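Local coordinates for protein FKBP-type peptidyl-prolyl cis-trans isomerase FkpA (Escherichia coli, PDB 1Q6H) that catalyses the cis-trans isomerization of peptide bonds preceding proline, accelerating protein folding, and also acts as a chaperone in the periplasm, at residues 192-197 / 214-219. Numbering follows the deposited sequence.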
ATOM      1  N   LEU A 192      17.022  29.243  24.425  1.00 10.32           N
ATOM      2  CA  LEU A 192      16.327  28.253  25.244  1.00 10.89           C
ATOM      3  C   LEU A 192      16.906  26.893  24.988  1.00 11.67           C
ATOM      4  O   LEU A 192      17.085  26.500  23.825  1.00 10.65           O
ATOM      5  CB  LEU A 192      14.829  28.232  24.925  1.00 11.35           C
ATOM      6  CG  LEU A 192      14.076  29.543  25.072  1.00 10.91           C
ATOM      7  CD1 LEU A 192      12.668  29.406  24.560  1.00 12.08           C
ATOM      8  CD2 LEU A 192      14.044  30.005  26.470  1.00 11.75           C
ATOM      9  N   VAL A 193      17.203  26.172  26.066  1.00 11.49           N
ATOM     10  CA  VAL A 193      17.699  24.811  25.968  1.00 11.67           C
ATOM     11  C   VAL A 193      16.670  23.985  26.675  1.00 12.24           C
ATOM     12  O   VAL A 193      16.537  24.032  27.898  1.00 12.85           O
ATOM     13  CB  VAL A 193      19.110  24.675  26.513  1.00 11.94           C
ATOM     14  CG1 VAL A 193      19.538  23.271  26.492  1.00 12.78           C
ATOM     15  CG2 VAL A 193      20.058  25.493  25.636  1.00 13.84           C
ATOM     16  N   ILE A 194      15.846  23.327  25.877  1.00 10.71           N
ATOM     17  CA  ILE A 194      14.626  22.720  26.405  1.00 11.73           C
ATOM     18  C   ILE A 194      14.712  21.225  26.521  1.00 11.62           C
ATOM     19  O   ILE A 194      14.951  20.525  25.508  1.00 13.57           O
ATOM     20  CB  ILE A 194      13.443  23.084  25.505  1.00 11.53           C
ATOM     21  CG1 ILE A 194      13.474  24.562  25.121  1.00 12.80           C
ATOM     22  CG2 ILE A 194      12.155  22.686  26.150  1.00 10.96           C
ATOM     23  CD1 ILE A 194      12.285  25.030  24.264  1.00 12.55           C
ATOM     24  N   PRO A 195      14.510  20.719  27.729  1.00 12.72           N
ATOM     25  CA  PRO A 195      14.445  19.252  27.943  1.00 12.77           C
ATOM     26  C   PRO A 195      13.237  18.640  27.207  1.00 12.36           C
ATOM     27  O   PRO A 195      12.221  19.333  27.080  1.00 11.06           O
ATOM     28  CB  PRO A 195      14.215  19.106  29.443  1.00 13.91           C
ATOM     29  CG  PRO A 195      14.054  20.422  29.998  1.00 15.29           C
ATOM     30  CD  PRO A 195      14.249  21.481  28.960  1.00 12.30           C
ATOM     31  N   PRO A 196      13.338  17.375  26.767  1.00 11.92           N
ATOM     32  CA  PRO A 196      12.253  16.698  26.057  1.00 11.92           C
ATOM     33  C   PRO A 196      10.928  16.705  26.788  1.00 13.63           C
ATOM     34  O   PRO A 196       9.866  16.806  26.151  1.00 13.62           O
ATOM     35  CB  PRO A 196      12.738  15.252  25.905  1.00 13.29           C
ATOM     36  CG  PRO A 196      14.081  15.148  26.536  1.00 12.77           C
ATOM     37  CD  PRO A 196      14.513  16.507  26.975  1.00 11.45           C
ATOM     38  N   GLU A 197      10.998  16.658  28.117  1.00 14.25           N
ATOM     39  CA  GLU A 197       9.829  16.727  28.964  1.00 15.80           C
ATOM     40  C   GLU A 197       9.020  18.028  28.764  1.00 15.08           C
ATOM     41  O   GLU A 197       7.812  18.050  29.023  1.00 13.20           O
ATOM     42  CB  GLU A 197      10.265  16.596  30.442  1.00 17.39           C
ATOM     43  CG  GLU A 197      10.837  15.229  30.835  1.00 19.41           C
ATOM     44  CD  GLU A 197      12.270  14.934  30.327  1.00 20.81           C
ATOM     45  OE1 GLU A 197      13.069  15.882  30.076  1.00 17.08           O
ATOM     46  OE2 GLU A 197      12.575  13.713  30.132  1.00 19.74           O
ATOM     47  N   LEU A 214      16.104  20.399  22.875  1.00 11.51           N
ATOM     48  CA  LEU A 214      16.032  21.337  21.763  1.00 12.08           C
ATOM     49  C   LEU A 214      16.739  22.648  22.094  1.00 11.37           C
ATOM     50  O   LEU A 214      16.523  23.195  23.169  1.00 10.64           O
ATOM     51  CB  LEU A 214      14.572  21.659  21.425  1.00 12.21           C
ATOM     52  CG  LEU A 214      13.632  20.473  21.207  1.00 12.59           C
ATOM     53  CD1 LEU A 214      12.223  20.986  20.843  1.00 13.01           C
ATOM     54  CD2 LEU A 214      14.210  19.532  20.148  1.00 13.12           C
ATOM     55  N   VAL A 215      17.513  23.173  21.143  1.00 10.25           N
ATOM     56  CA  VAL A 215      18.164  24.458  21.297  1.00 11.67           C
ATOM     57  C   VAL A 215      17.509  25.495  20.384  1.00 12.54           C
ATOM     58  O   VAL A 215      17.558  25.354  19.157  1.00 12.25           O
ATOM     59  CB  VAL A 215      19.635  24.380  20.921  1.00 11.98           C
ATOM     60  CG1 VAL A 215      20.353  25.675  21.314  1.00 13.18           C
ATOM     61  CG2 VAL A 215      20.301  23.168  21.609  1.00 13.35           C
ATOM     62  N   PHE A 216      16.873  26.505  20.977  1.00 12.84           N
ATOM     63  CA  PHE A 216      16.260  27.611  20.223  1.00 11.50           C
ATOM     64  C   PHE A 216      16.942  28.965  20.486  1.00 11.34           C
ATOM     65  O   PHE A 216      17.049  29.412  21.629  1.00 10.90           O
ATOM     66  CB  PHE A 216      14.788  27.803  20.587  1.00 12.50           C
ATOM     67  CG  PHE A 216      13.880  26.748  20.077  1.00 14.07           C
ATOM     68  CD1 PHE A 216      13.372  26.811  18.796  1.00 14.59           C
ATOM     69  CD2 PHE A 216      13.514  25.676  20.890  1.00 13.21           C
ATOM     70  CE1 PHE A 216      12.526  25.814  18.334  1.00 16.80           C
ATOM     71  CE2 PHE A 216      12.708  24.702  20.439  1.00 15.71           C
ATOM     72  CZ  PHE A 216      12.182  24.764  19.169  1.00 15.95           C
ATOM     73  N   ASP A 217      17.376  29.636  19.428  1.00 11.91           N
ATOM     74  CA  ASP A 217      17.823  31.040  19.524  1.00 12.93           C
ATOM     75  C   ASP A 217      16.626  31.865  19.104  1.00 12.99           C
ATOM     76  O   ASP A 217      16.227  31.809  17.938  1.00 13.83           O
ATOM     77  CB  ASP A 217      18.958  31.339  18.577  1.00 15.02           C
ATOM     78  CG  ASP A 217      20.238  30.701  19.001  1.00 19.69           C
ATOM     79  OD1 ASP A 217      20.587  30.833  20.195  1.00 22.31           O
ATOM     80  OD2 ASP A 217      20.951  30.059  18.197  1.00 25.57           O
ATOM     81  N   VAL A 218      16.053  32.618  20.035  1.00 12.85           N
ATOM     82  CA  VAL A 218      14.805  33.337  19.790  1.00 13.76           C
ATOM     83  C   VAL A 218      14.920  34.869  19.856  1.00 14.26           C
ATOM     84  O   VAL A 218      15.655  35.405  20.682  1.00 15.04           O
ATOM     85  CB  VAL A 218      13.789  32.907  20.799  1.00 14.94           C
ATOM     86  CG1 VAL A 218      12.404  33.424  20.444  1.00 16.85           C
ATOM     87  CG2 VAL A 218      13.764  31.384  20.882  1.00 17.16           C
ATOM     88  N   GLU A 219      14.209  35.555  18.959  1.00 13.38           N
ATOM     89  CA  GLU A 219      14.090  36.998  19.020  1.00 14.77           C
ATOM     90  C   GLU A 219      12.601  37.297  19.122  1.00 14.97           C
ATOM     91  O   GLU A 219      11.814  36.935  18.238  1.00 13.77           O
ATOM     92  CB  GLU A 219      14.668  37.695  17.796  1.00 16.56           C
ATOM     93  CG  GLU A 219      16.168  37.639  17.639  1.00 19.75           C
ATOM     94  CD  GLU A 219      16.641  38.438  16.419  1.00 22.90           C
ATOM     95  OE1 GLU A 219      15.787  38.909  15.619  1.00 26.48           O
ATOM     96  OE2 GLU A 219      17.868  38.599  16.277  1.00 26.85           O
TER
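L192 and F216 face each other as an antiparallel hydrogen-bonded pair. L192 N donates to F216 O at 2.8 Å and F216 N returns a bond to L192 O at 2.9 Å. Beyond the backbone the two side chains share one face of the sheet, with L192 CB 4.4 Å from F216 CB. On the same face L192 CD1 meets V218 CG2 at 4.3 Å, two residues along the strand from F216.

V193 and V215 form the non-hydrogen-bonded pair between two hydrogen-bonded ones, and their side chains project to the other face, beside R107 and F110 of the long helix 70-112 in the case of V193. Here the strands meet through CA-H...O contacts: V215 CA lies 3.4 Å from L192 O, and V193 CA makes the matching approach to L214 O. Outward, V193 is hydrogen-bonded through its backbone to V124, and V215 to T149, so both strands are interior to the sheet.

I194 closes the ladder with L214. Its N-H points almost straight at L214 O (176° at the hydrogen), and L214 N donates back to I194 O. The I194 side chain has CG1 anti to the carbonyl carbon and a fully extended second torsion (chi2 -177°), which carries CD1 diagonally to F216, 3.6 Å from CD2 and slanting toward the ring. W177 meets that ring edge-to-face, and the F156 ring meets it with planes at about 90°.

Two reciprocal pairs of backbone bonds fix the register, while L192, I194, L214, F216 and V218 supply an apolar surface on the concave face of the FKBP-domain sheet. The aromatic cluster around F216 is consistent with the hydrophobic proline-binding pocket of FKBP isomerases, with I194 CD1 in purely apolar contact with the F216 ring.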